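Side-chain contacts in oxidoreductase protein (Agrobacterium radiobacter, PDB 5UI9), which probably catalyses an NAD-dependent oxidation or reduction, holding NAD and (2S)-2,3-dihydroxy-2-methylpropanoic acid in adjoining pockets: residues A[14-19]-A[122-127]; A[18-23]-A[72-77]; A[188-193]-A[246-251]. One frame throughout, in Å; residues are numbered along the deposited sequence.

Contact 1: A[14-19]-A[122-127]; sequences GFFAVN and MVHENF. With NAD (nicotinamide-adenine-dinucleotide), chain C.
Phe16 and Asn126 meet beside the nicotinamide of NAD, with Phe16 CZ 3.8 Å from Asn126 ND2. His124 comes in at the rim of the same phenyl ring, its NE2 near the ring plane. These direct contacts bury little surface; much of the join between 14-19 and 122-127 runs through the cofactor.

Aromatic packing puts the Phe16 ring against the nicotinamide. With CG anti to the backbone N (chi1 -161°), the ring presents one face to the pyridine, whose C4N lies 3.1 Å above the phenyl plane and is offset toward its rim. CE2 and CZ continue over the carboxamide, so the side chain spans both parts of the nicotinamide.

Hydrogen bonding then fixes the rotation of that carboxamide. NAD N7N donates to Asn126 OD1 over 3.1 Å, nearly straight at 165°, while Asn126 ND2 makes a weak, bent return bond to NAD O7N. The same ND2 also gives a 3.0 Å bond to His124 NE2, almost in the imidazole plane; His124, itself beside the carboxamide oxygen, probably helps to set which way the asparagine amide faces.

Backbone amides hold the diphosphate, one to each phosphate: Phe15 N donates to NAD O2A at 3.0 Å and Phe16 N to NAD O2N at 2.9 Å, both nearly linear. Gly14 CA passes close to O5B, where the cofactor leaves no room for a side chain. This glycine-rich turn between strand 6-11 and helix 17-26, gripping a dinucleotide diphosphate through main-chain N-H groups, is the hallmark of the Rossmann fold.

Contact 2: A[18-23]-A[72-77]; sequences VNQMHA and DIATTV. With NAD (nicotinamide-adenine-dinucleotide), chain C.
Gln20 reaches from helix 17-26 to Asp72 near the end of strand 70-73, and its NE2 donates to Asp72 OD2 over 2.7 Å. The glutamine leaves the helix with CG beside the backbone N (chi1 -67°), then runs extended through chi2 at 178°, which carries the amide across to the strand. Asp72 turns its carboxylate to meet it, CG lying anti to its own backbone N.

The two flat groups are not coplanar: amide and carboxylate planes stand 42° apart. OD2 lies in the plane of the Gln20 amide, yet the nitrogen approaches OD2 from above the carboxylate plane, and the hydrogen bond is bent. A water bridges both side chains, accepting from Gln20 NE2 and donating to Asp72 OD1 at 2.7 Å and to Ile73 O at 2.9 Å. Ala74 supplies the apolar part, its CB lying 3.8 Å from Gln20 NE2 and also packing near OE1.

Beyond Ala74 the chain follows NAD, with Thr75 CG2 against the adenine and Thr76 CG2 near the bridging O3. Trp24 NE1 gives Asp72 OD2 a second donor, and Gln97 NE2 bonds Gln20 OE1, tying the amide to a residue that also binds NAD. The chemistry implies that a buried carboxylate, probably ionised, is compensated here by neutral donors and water, and that this polar network joins the helix to the strand end that leads into the NAD-lining loop.

Contact 3: A[188-193]-A[246-251]; sequences RFILGD and IDIDGT
Ile248 has the most surface buried in this contact, and its CD1 methyl does the touching. It meets Ile190 CG2 at 3.8 Å and lies more loosely against Leu191 CD2, at 4.4 Å. The joint is purely apolar: methyl groups of the last helical turn of 175-191 set against one isoleucine of strand 245-250.

Ile248 points from the strand toward the helix, its CG1 branch, which bears CD1, lying beside the backbone N (chi1 -50°). On the helix, Ile190 offers its CG2 branch, which lies anti to its own backbone N, and the two isoleucines approach each other aslant. Ile190 also packs on Lys137 and Leu140 of helix 131-141, so it sits between that helix and the sheet.

Leu191, the remaining member, brings CD2, the branch turned off its extended CA-CB-CG-CD1 line, near the same methyl and touches Pro148 of the adjacent strand 148-156. There the helix ends, and Gly192, the first residue beyond it, turns the chain away with a positive phi (80°). Across that exit Arg188 grips Asp193 side-on: NE and NH2 both donate to OD1, at 2.9 Å and 2.8 Å, NE from the anti side and NH2 from the syn side, both tilted out of the carboxylate plane.

Asp249, next along the strand, makes a salt bridge to Arg156 of the second subunit, placing this strand at the dimer interface. A helix packed on one face of a large mixed sheet, with subunits meeting through that sheet, is characteristic of the C-terminal domain of the GFO/IDH/MocA family.

Contacts 1 and 2 form one neighbourhood, with centres 5 Å apart. Both involve helix 17-26 or the turn into it, share Val18 and Asn19, and reach different strands of the parallel Rossmann sheet; Ala17 packs on Ala74, and His124 on Gln20. Together they follow NAD from adenine to nicotinamide. Contact 3 comes later in the chain, in the C-terminal domain, where helix 175-191 meets the mixed sheet; its centre is about 25 Å from that of contact 1 and about 30 Å from that of contact 2. Helix 175-191 nevertheless links the two regions: its His182 bonds Glu125, stacks on Phe127 and lines the pocket of the bound acid.

Contact 1: A[14-19]-A[122-127]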
loop_
_atom_site.group_PDB
_atom_site.type_symbol
_atom_site.label_atom_id
_atom_site.label_comp_id
_atom_site.label_asym_id
_atom_site.label_seq_id
_atom_site.Cartn_x
_atom_site.Cartn_y
_atom_site.Cartn_z
ATOM N N GLY A 14 15.067 30.934 8.602
ATOM C CA GLY A 14 14.718 30.640 7.216
ATOM C C GLY A 14 13.232 30.559 6.960
ATOM O O GLY A 14 12.425 31.116 7.708
ATOM N N PHE A 15 12.885 29.836 5.899
ATOM C CA PHE A 15 11.503 29.657 5.460
ATOM C C PHE A 15 10.607 29.104 6.569
ATOM O O PHE A 15 9.616 29.736 6.952
ATOM C CB PHE A 15 11.481 28.732 4.234
ATOM C CG PHE A 15 10.108 28.256 3.836
ATOM C CD1 PHE A 15 9.212 29.116 3.205
ATOM C CD2 PHE A 15 9.715 26.938 4.072
ATOM C CE1 PHE A 15 7.949 28.669 2.817
ATOM C CE2 PHE A 15 8.456 26.489 3.689
ATOM C CZ PHE A 15 7.571 27.357 3.066
ATOM N N PHE A 16 10.968 27.937 7.097
ATOM C CA PHE A 16 10.130 27.289 8.096
ATOM C C PHE A 16 10.207 27.907 9.492
ATOM O O PHE A 16 9.239 27.827 10.251
ATOM C CB PHE A 16 10.401 25.785 8.179
ATOM C CG PHE A 16 9.281 25.025 8.834
ATOM C CD1 PHE A 16 8.074 24.834 8.162
ATOM C CD2 PHE A 16 9.407 24.544 10.131
ATOM C CE1 PHE A 16 7.032 24.149 8.759
ATOM C CE2 PHE A 16 8.360 23.860 10.738
ATOM C CZ PHE A 16 7.177 23.650 10.046
ATOM N N ALA A 17 11.336 28.523 9.828
ATOM C CA ALA A 17 11.509 29.148 11.154
ATOM C C ALA A 17 10.507 30.259 11.469
ATOM O O ALA A 17 10.233 30.512 12.634
ATOM C CB ALA A 17 12.922 29.682 11.312
ATOM N N VAL A 18 9.968 30.912 10.438
ATOM C CA VAL A 18 8.916 31.922 10.615
ATOM C C VAL A 18 7.706 31.306 11.333
ATOM O O VAL A 18 7.108 31.955 12.191
ATOM C CB VAL A 18 8.498 32.562 9.261
ATOM C CG1 VAL A 18 7.294 33.496 9.428
ATOM C CG2 VAL A 18 9.678 33.311 8.635
ATOM N N ASN A 19 7.375 30.051 10.999
ATOM C CA ASN A 19 6.303 29.311 11.685
ATOM C C ASN A 19 6.667 29.023 13.133
ATOM O O ASN A 19 5.822 29.123 14.011
ATOM C CB ASN A 19 5.982 27.981 10.996
ATOM C CG ASN A 19 5.491 28.158 9.579
ATOM O OD1 ASN A 19 4.482 28.816 9.336
ATOM N ND2 ASN A 19 6.211 27.571 8.631
ATOM N N MET A 122 15.536 17.374 21.863
ATOM C CA MET A 122 14.325 16.977 21.152
ATOM C C MET A 122 14.501 17.248 19.670
ATOM O O MET A 122 14.982 18.312 19.287
ATOM C CB MET A 122 13.104 17.756 21.659
ATOM C CG MET A 122 11.789 17.275 21.051
ATOM S SD MET A 122 10.338 18.229 21.521
ATOM C CE MET A 122 10.506 19.674 20.484
ATOM N N VAL A 123 14.079 16.297 18.843
ATOM C CA VAL A 123 13.984 16.536 17.410
ATOM C C VAL A 123 12.630 17.173 17.133
ATOM O O VAL A 123 11.596 16.696 17.618
ATOM C CB VAL A 123 14.176 15.242 16.594
ATOM C CG1 VAL A 123 14.071 15.519 15.089
ATOM C CG2 VAL A 123 15.526 14.628 16.943
ATOM N N HIS A 124 12.628 18.268 16.378
ATOM C CA HIS A 124 11.374 18.878 15.966
ATOM C C HIS A 124 10.800 17.983 14.857
ATOM O O HIS A 124 11.030 18.205 13.672
ATOM C CB HIS A 124 11.566 20.332 15.513
ATOM C CG HIS A 124 10.282 21.078 15.302
ATOM N ND1 HIS A 124 9.987 22.246 15.971
ATOM C CD2 HIS A 124 9.223 20.828 14.490
ATOM C CE1 HIS A 124 8.806 22.685 15.580
ATOM N NE2 HIS A 124 8.315 21.838 14.687
ATOM N N GLU A 125 10.090 16.944 15.287
ATOM C CA GLU A 125 9.424 16.007 14.401
ATOM C C GLU A 125 7.917 16.146 14.649
ATOM O O GLU A 125 7.368 15.509 15.557
ATOM C CB GLU A 125 9.946 14.593 14.691
ATOM C CG GLU A 125 9.307 13.478 13.880
ATOM C CD GLU A 125 9.147 13.828 12.409
ATOM O OE1 GLU A 125 10.171 13.960 11.705
ATOM O OE2 GLU A 125 7.987 13.991 11.978
ATOM N N ASN A 126 7.267 16.991 13.840
ATOM C CA ASN A 126 5.931 17.525 14.179
ATOM C C ASN A 126 4.729 16.804 13.546
ATOM O O ASN A 126 3.586 17.092 13.905
ATOM C CB ASN A 126 5.861 19.067 13.964
ATOM C CG ASN A 126 6.170 19.513 12.533
ATOM O OD1 ASN A 126 5.917 18.799 11.565
ATOM N ND2 ASN A 126 6.710 20.721 12.400
ATOM N N PHE A 127 4.973 15.849 12.648
ATOM C CA PHE A 127 3.871 15.155 11.946
ATOM C C PHE A 127 3.026 14.314 12.896
ATOM O O PHE A 127 1.804 14.390 12.846
ATOM C CB PHE A 127 4.381 14.320 10.766
ATOM C CG PHE A 127 4.392 15.065 9.463
ATOM C CD1 PHE A 127 5.050 16.278 9.349
ATOM C CD2 PHE A 127 3.744 14.547 8.338
ATOM C CE1 PHE A 127 5.056 16.973 8.150
ATOM C CE2 PHE A 127 3.758 15.232 7.132
ATOM C CZ PHE A 127 4.406 16.447 7.036
HETATM P PA NAD C . 16.090 27.598 4.734
HETATM O O1A NAD C . 17.317 27.434 3.864
HETATM O O2A NAD C . 14.920 28.408 4.244
HETATM O O5B NAD C . 16.549 28.199 6.143
HETATM C C5B NAD C . 17.783 27.860 6.764
HETATM C C4B NAD C . 18.348 29.137 7.366
HETATM O O4B NAD C . 19.414 28.799 8.245
HETATM C C3B NAD C . 18.918 30.077 6.314
HETATM O O3B NAD C . 18.378 31.392 6.509
HETATM C C2B NAD C . 20.426 30.039 6.521
HETATM O O2B NAD C . 21.028 31.309 6.275
HETATM C C1B NAD C . 20.543 29.631 7.979
HETATM N N9A NAD C . 21.747 28.870 8.387
HETATM C C8A NAD C . 22.260 27.762 7.816
HETATM N N7A NAD C . 23.349 27.339 8.511
HETATM C C5A NAD C . 23.529 28.173 9.552
HETATM C C6A NAD C . 24.483 28.314 10.685
HETATM N N6A NAD C . 25.505 27.449 10.857
HETATM N N1A NAD C . 24.294 29.340 11.549
HETATM C C2A NAD C . 23.288 30.229 11.410
HETATM N N3A NAD C . 22.391 30.157 10.407
HETATM C C4A NAD C . 22.458 29.174 9.470
HETATM O O3 NAD C . 15.584 26.133 5.160
HETATM P PN NAD C . 14.065 25.797 5.593
HETATM O O1N NAD C . 13.226 25.532 4.369
HETATM O O2N NAD C . 13.594 26.817 6.599
HETATM O O5D NAD C . 14.321 24.387 6.301
HETATM C C5D NAD C . 15.145 24.314 7.457
HETATM C C4D NAD C . 14.935 22.957 8.101
HETATM O O4D NAD C . 13.557 22.837 8.469
HETATM C C3D NAD C . 15.262 21.814 7.152
HETATM O O3D NAD C . 16.088 20.851 7.814
HETATM C C2D NAD C . 13.911 21.229 6.776
HETATM O O2D NAD C . 13.941 19.812 6.598
HETATM C C1D NAD C . 13.034 21.607 7.968
HETATM N N1N NAD C . 11.592 21.737 7.691
HETATM C C2N NAD C . 10.752 21.150 8.563
HETATM C C3N NAD C . 9.374 21.203 8.414
HETATM C C7N NAD C . 8.514 20.515 9.438
HETATM O O7N NAD C . 8.886 20.488 10.608
HETATM N N7N NAD C . 7.362 19.946 9.074
HETATM C C4N NAD C . 8.852 21.892 7.318
HETATM C C5N NAD C . 9.728 22.504 6.420
HETATM C C6N NAD C . 11.105 22.420 6.631
#

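Contact 2: A[18-23]-A[72-77]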
loop_
_atom_site.group_PDB
_atom_site.type_symbol
_atom_site.label_atom_id
_atom_site.label_comp_id
_atom_site.label_asym_id
_atom_site.label_seq_id
_atom_site.Cartn_x
_atom_site.Cartn_y
_atom_site.Cartn_z
ATOM N N VAL A 18 9.968 30.912 10.438
ATOM C CA VAL A 18 8.916 31.922 10.615
ATOM C C VAL A 18 7.706 31.306 11.333
ATOM O O VAL A 18 7.108 31.955 12.191
ATOM C CB VAL A 18 8.498 32.562 9.261
ATOM C CG1 VAL A 18 7.294 33.496 9.428
ATOM C CG2 VAL A 18 9.678 33.311 8.635
ATOM N N ASN A 19 7.375 30.051 10.999
ATOM C CA ASN A 19 6.303 29.311 11.685
ATOM C C ASN A 19 6.667 29.023 13.133
ATOM O O ASN A 19 5.822 29.123 14.011
ATOM C CB ASN A 19 5.982 27.981 10.996
ATOM C CG ASN A 19 5.491 28.158 9.579
ATOM O OD1 ASN A 19 4.482 28.816 9.336
ATOM N ND2 ASN A 19 6.211 27.571 8.631
ATOM N N GLN A 20 7.918 28.642 13.368
ATOM C CA GLN A 20 8.390 28.351 14.720
ATOM C C GLN A 20 8.369 29.611 15.594
ATOM O O GLN A 20 7.970 29.546 16.756
ATOM C CB GLN A 20 9.776 27.690 14.690
ATOM C CG GLN A 20 9.726 26.295 14.081
ATOM C CD GLN A 20 11.064 25.595 13.975
ATOM O OE1 GLN A 20 11.312 24.890 12.997
ATOM N NE2 GLN A 20 11.920 25.756 14.982
ATOM N N MET A 21 8.756 30.746 15.007
ATOM C CA MET A 21 8.688 32.053 15.675
ATOM C C MET A 21 7.264 32.491 16.021
ATOM O O MET A 21 7.024 32.979 17.131
ATOM C CB MET A 21 9.364 33.138 14.819
ATOM C CG MET A 21 10.876 32.994 14.700
ATOM S SD MET A 21 11.798 33.143 16.246
ATOM C CE MET A 21 11.468 34.862 16.665
ATOM N N HIS A 22 6.326 32.329 15.085
ATOM C CA HIS A 22 4.908 32.589 15.379
ATOM C C HIS A 22 4.457 31.721 16.544
ATOM O O HIS A 22 3.859 32.217 17.502
ATOM C CB HIS A 22 3.997 32.292 14.181
ATOM C CG HIS A 22 3.978 33.362 13.132
ATOM N ND1 HIS A 22 3.568 34.650 13.391
ATOM C CD2 HIS A 22 4.259 33.319 11.807
ATOM C CE1 HIS A 22 3.630 35.364 12.280
ATOM N NE2 HIS A 22 4.047 34.579 11.304
ATOM N N ALA A 23 4.761 30.426 16.460
ATOM C CA ALA A 23 4.352 29.471 17.496
ATOM C C ALA A 23 4.947 29.779 18.876
ATOM O O ALA A 23 4.258 29.638 19.884
ATOM C CB ALA A 23 4.696 28.051 17.080
ATOM N N ASP A 72 16.670 26.656 19.790
ATOM C CA ASP A 72 15.836 26.081 18.742
ATOM C C ASP A 72 16.603 26.154 17.418
ATOM O O ASP A 72 16.763 27.224 16.831
ATOM C CB ASP A 72 14.503 26.839 18.655
ATOM C CG ASP A 72 13.420 26.074 17.878
ATOM O OD1 ASP A 72 13.543 24.843 17.667
ATOM O OD2 ASP A 72 12.426 26.719 17.488
ATOM N N ILE A 73 17.087 25.003 16.959
ATOM C CA ILE A 73 17.899 24.928 15.749
ATOM C C ILE A 73 16.987 24.623 14.558
ATOM O O ILE A 73 16.497 23.495 14.411
ATOM C CB ILE A 73 19.010 23.866 15.905
ATOM C CG1 ILE A 73 19.941 24.244 17.074
ATOM C CG2 ILE A 73 19.813 23.723 14.619
ATOM C CD1 ILE A 73 20.647 23.068 17.714
ATOM N N ALA A 74 16.752 25.646 13.732
ATOM C CA ALA A 74 15.929 25.533 12.521
ATOM C C ALA A 74 16.729 25.714 11.226
ATOM O O ALA A 74 16.172 26.110 10.189
ATOM C CB ALA A 74 14.794 26.539 12.583
ATOM N N THR A 75 18.025 25.413 11.271
ATOM C CA THR A 75 18.857 25.448 10.070
ATOM C C THR A 75 18.637 24.176 9.257
ATOM O O THR A 75 17.990 23.238 9.718
ATOM C CB THR A 75 20.363 25.540 10.398
ATOM O OG1 THR A 75 20.786 24.363 11.094
ATOM C CG2 THR A 75 20.669 26.768 11.240
ATOM N N THR A 76 19.203 24.144 8.054
ATOM C CA THR A 76 19.265 22.912 7.267
ATOM C C THR A 76 20.252 21.934 7.922
ATOM O O THR A 76 21.016 22.312 8.813
ATOM C CB THR A 76 19.641 23.190 5.798
ATOM O OG1 THR A 76 20.858 23.944 5.735
ATOM C CG2 THR A 76 18.524 23.970 5.111
ATOM N N VAL A 77 20.220 20.683 7.467
ATOM C CA VAL A 77 20.929 19.569 8.118
ATOM C C VAL A 77 22.456 19.721 8.286
ATOM O O VAL A 77 23.022 19.190 9.241
ATOM C CB VAL A 77 20.609 18.231 7.398
ATOM C CG1 VAL A 77 21.279 18.163 6.026
ATOM C CG2 VAL A 77 20.979 17.034 8.268
HETATM P PA NAD C . 16.090 27.598 4.734
HETATM O O1A NAD C . 17.317 27.434 3.864
HETATM O O2A NAD C . 14.920 28.408 4.244
HETATM O O5B NAD C . 16.549 28.199 6.143
HETATM C C5B NAD C . 17.783 27.860 6.764
HETATM C C4B NAD C . 18.348 29.137 7.366
HETATM O O4B NAD C . 19.414 28.799 8.245
HETATM C C3B NAD C . 18.918 30.077 6.314
HETATM O O3B NAD C . 18.378 31.392 6.509
HETATM C C2B NAD C . 20.426 30.039 6.521
HETATM O O2B NAD C . 21.028 31.309 6.275
HETATM C C1B NAD C . 20.543 29.631 7.979
HETATM N N9A NAD C . 21.747 28.870 8.387
HETATM C C8A NAD C . 22.260 27.762 7.816
HETATM N N7A NAD C . 23.349 27.339 8.511
HETATM C C5A NAD C . 23.529 28.173 9.552
HETATM C C6A NAD C . 24.483 28.314 10.685
HETATM N N6A NAD C . 25.505 27.449 10.857
HETATM N N1A NAD C . 24.294 29.340 11.549
HETATM C C2A NAD C . 23.288 30.229 11.410
HETATM N N3A NAD C . 22.391 30.157 10.407
HETATM C C4A NAD C . 22.458 29.174 9.470
HETATM O O3 NAD C . 15.584 26.133 5.160
HETATM P PN NAD C . 14.065 25.797 5.593
HETATM O O1N NAD C . 13.226 25.532 4.369
HETATM O O2N NAD C . 13.594 26.817 6.599
HETATM O O5D NAD C . 14.321 24.387 6.301
HETATM C C5D NAD C . 15.145 24.314 7.457
HETATM C C4D NAD C . 14.935 22.957 8.101
HETATM O O4D NAD C . 13.557 22.837 8.469
HETATM C C3D NAD C . 15.262 21.814 7.152
HETATM O O3D NAD C . 16.088 20.851 7.814
HETATM C C2D NAD C . 13.911 21.229 6.776
HETATM O O2D NAD C . 13.941 19.812 6.598
HETATM C C1D NAD C . 13.034 21.607 7.968
HETATM N N1N NAD C . 11.592 21.737 7.691
HETATM C C2N NAD C . 10.752 21.150 8.563
HETATM C C3N NAD C . 9.374 21.203 8.414
HETATM C C7N NAD C . 8.514 20.515 9.438
HETATM O O7N NAD C . 8.886 20.488 10.608
HETATM N N7N NAD C . 7.362 19.946 9.074
HETATM C C4N NAD C . 8.852 21.892 7.318
HETATM C C5N NAD C . 9.728 22.504 6.420
HETATM C C6N NAD C . 11.105 22.420 6.631
HETATM O O HOH W 1 13.867 23.308 15.522
#

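Contact 3: A[188-193]-A[246-251]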
loop_
_atom_site.group_PDB
_atom_site.type_symbol
_atom_site.label_atom_id
_atom_site.label_comp_id
_atom_site.label_asym_id
_atom_site.label_seq_id
_atom_site.Cartn_x
_atom_site.Cartn_y
_atom_site.Cartn_z
ATOM N N ARG A 188 6.000 4.252 13.215
ATOM C CA ARG A 188 6.516 3.882 14.555
ATOM C C ARG A 188 5.592 4.307 15.683
ATOM O O ARG A 188 5.307 3.531 16.591
ATOM C CB ARG A 188 7.868 4.540 14.821
ATOM C CG ARG A 188 9.043 3.900 14.123
ATOM C CD ARG A 188 10.351 4.472 14.651
ATOM N NE ARG A 188 10.465 4.320 16.107
ATOM C CZ ARG A 188 10.529 5.303 17.012
ATOM N NH1 ARG A 188 10.547 6.596 16.673
ATOM N NH2 ARG A 188 10.601 4.977 18.295
ATOM N N PHE A 189 5.162 5.562 15.623
ATOM C CA PHE A 189 4.261 6.152 16.613
ATOM C C PHE A 189 2.984 5.323 16.775
ATOM O O PHE A 189 2.551 5.066 17.891
ATOM C CB PHE A 189 3.941 7.594 16.193
ATOM C CG PHE A 189 3.040 8.337 17.138
ATOM C CD1 PHE A 189 3.391 8.501 18.481
ATOM C CD2 PHE A 189 1.859 8.914 16.681
ATOM C CE1 PHE A 189 2.563 9.206 19.346
ATOM C CE2 PHE A 189 1.028 9.620 17.540
ATOM C CZ PHE A 189 1.386 9.774 18.878
ATOM N N ILE A 190 2.404 4.890 15.652
ATOM C CA ILE A 190 1.160 4.120 15.652
ATOM C C ILE A 190 1.367 2.623 15.929
ATOM O O ILE A 190 0.668 2.061 16.766
ATOM C CB ILE A 190 0.387 4.309 14.318
ATOM C CG1 ILE A 190 0.074 5.800 14.073
ATOM C CG2 ILE A 190 -0.897 3.490 14.301
ATOM C CD1 ILE A 190 -0.521 6.537 15.261
ATOM N N LEU A 191 2.292 1.978 15.216
ATOM C CA LEU A 191 2.449 0.506 15.286
ATOM C C LEU A 191 3.735 0.017 15.958
ATOM O O LEU A 191 4.022 -1.186 15.932
ATOM C CB LEU A 191 2.344 -0.096 13.880
ATOM C CG LEU A 191 1.019 0.108 13.149
ATOM C CD1 LEU A 191 1.108 -0.494 11.757
ATOM C CD2 LEU A 191 -0.141 -0.502 13.920
ATOM N N GLY A 192 4.487 0.928 16.581
ATOM C CA GLY A 192 5.716 0.572 17.294
ATOM C C GLY A 192 6.943 0.380 16.416
ATOM O O GLY A 192 6.869 0.410 15.173
ATOM N N ASP A 193 8.071 0.143 17.085
ATOM C CA ASP A 193 9.387 0.060 16.440
ATOM C C ASP A 193 9.455 -1.099 15.445
ATOM O O ASP A 193 8.704 -2.078 15.555
ATOM C CB ASP A 193 10.513 -0.080 17.482
ATOM C CG ASP A 193 10.592 1.109 18.448
ATOM O OD1 ASP A 193 10.183 2.232 18.079
ATOM O OD2 ASP A 193 11.073 0.911 19.584
ATOM N N ILE A 246 -4.234 7.162 6.329
ATOM C CA ILE A 246 -3.871 6.041 7.191
ATOM C C ILE A 246 -4.972 4.986 7.238
ATOM O O ILE A 246 -6.133 5.300 7.519
ATOM C CB ILE A 246 -3.506 6.515 8.622
ATOM C CG1 ILE A 246 -2.282 7.445 8.570
ATOM C CG2 ILE A 246 -3.216 5.315 9.525
ATOM C CD1 ILE A 246 -1.892 8.058 9.891
ATOM N N ASP A 247 -4.589 3.744 6.938
ATOM C CA ASP A 247 -5.443 2.574 7.127
ATOM C C ASP A 247 -4.802 1.729 8.213
ATOM O O ASP A 247 -3.597 1.515 8.174
ATOM C CB ASP A 247 -5.534 1.729 5.849
ATOM C CG ASP A 247 -6.058 2.506 4.643
ATOM O OD1 ASP A 247 -6.475 3.676 4.775
ATOM O OD2 ASP A 247 -6.039 1.926 3.543
ATOM N N ILE A 248 -5.597 1.274 9.179
ATOM C CA ILE A 248 -5.160 0.281 10.156
ATOM C C ILE A 248 -6.211 -0.816 10.242
ATOM O O ILE A 248 -7.398 -0.515 10.376
ATOM C CB ILE A 248 -4.990 0.879 11.576
ATOM C CG1 ILE A 248 -4.146 2.167 11.568
ATOM C CG2 ILE A 248 -4.384 -0.155 12.527
ATOM C CD1 ILE A 248 -2.676 1.960 11.281
ATOM N N ASP A 249 -5.776 -2.076 10.184
ATOM C CA ASP A 249 -6.648 -3.220 10.436
ATOM C C ASP A 249 -6.263 -3.863 11.764
ATOM O O ASP A 249 -5.079 -4.114 12.023
ATOM C CB ASP A 249 -6.534 -4.257 9.317
ATOM C CG ASP A 249 -7.111 -3.780 7.989
ATOM O OD1 ASP A 249 -7.583 -2.621 7.897
ATOM O OD2 ASP A 249 -7.092 -4.593 7.030
ATOM N N GLY A 250 -7.268 -4.119 12.599
ATOM C CA GLY A 250 -7.085 -4.815 13.867
ATOM C C GLY A 250 -7.997 -6.020 13.972
ATOM O O GLY A 250 -8.881 -6.226 13.133
ATOM N N THR A 251 -7.785 -6.809 15.019
ATOM C CA THR A 251 -8.552 -8.044 15.236
ATOM C C THR A 251 -10.061 -7.823 15.422
ATOM O O THR A 251 -10.853 -8.709 15.093
ATOM C CB THR A 251 -8.025 -8.828 16.458
ATOM O OG1 THR A 251 -8.019 -7.972 17.605
ATOM C CG2 THR A 251 -6.609 -9.356 16.203
#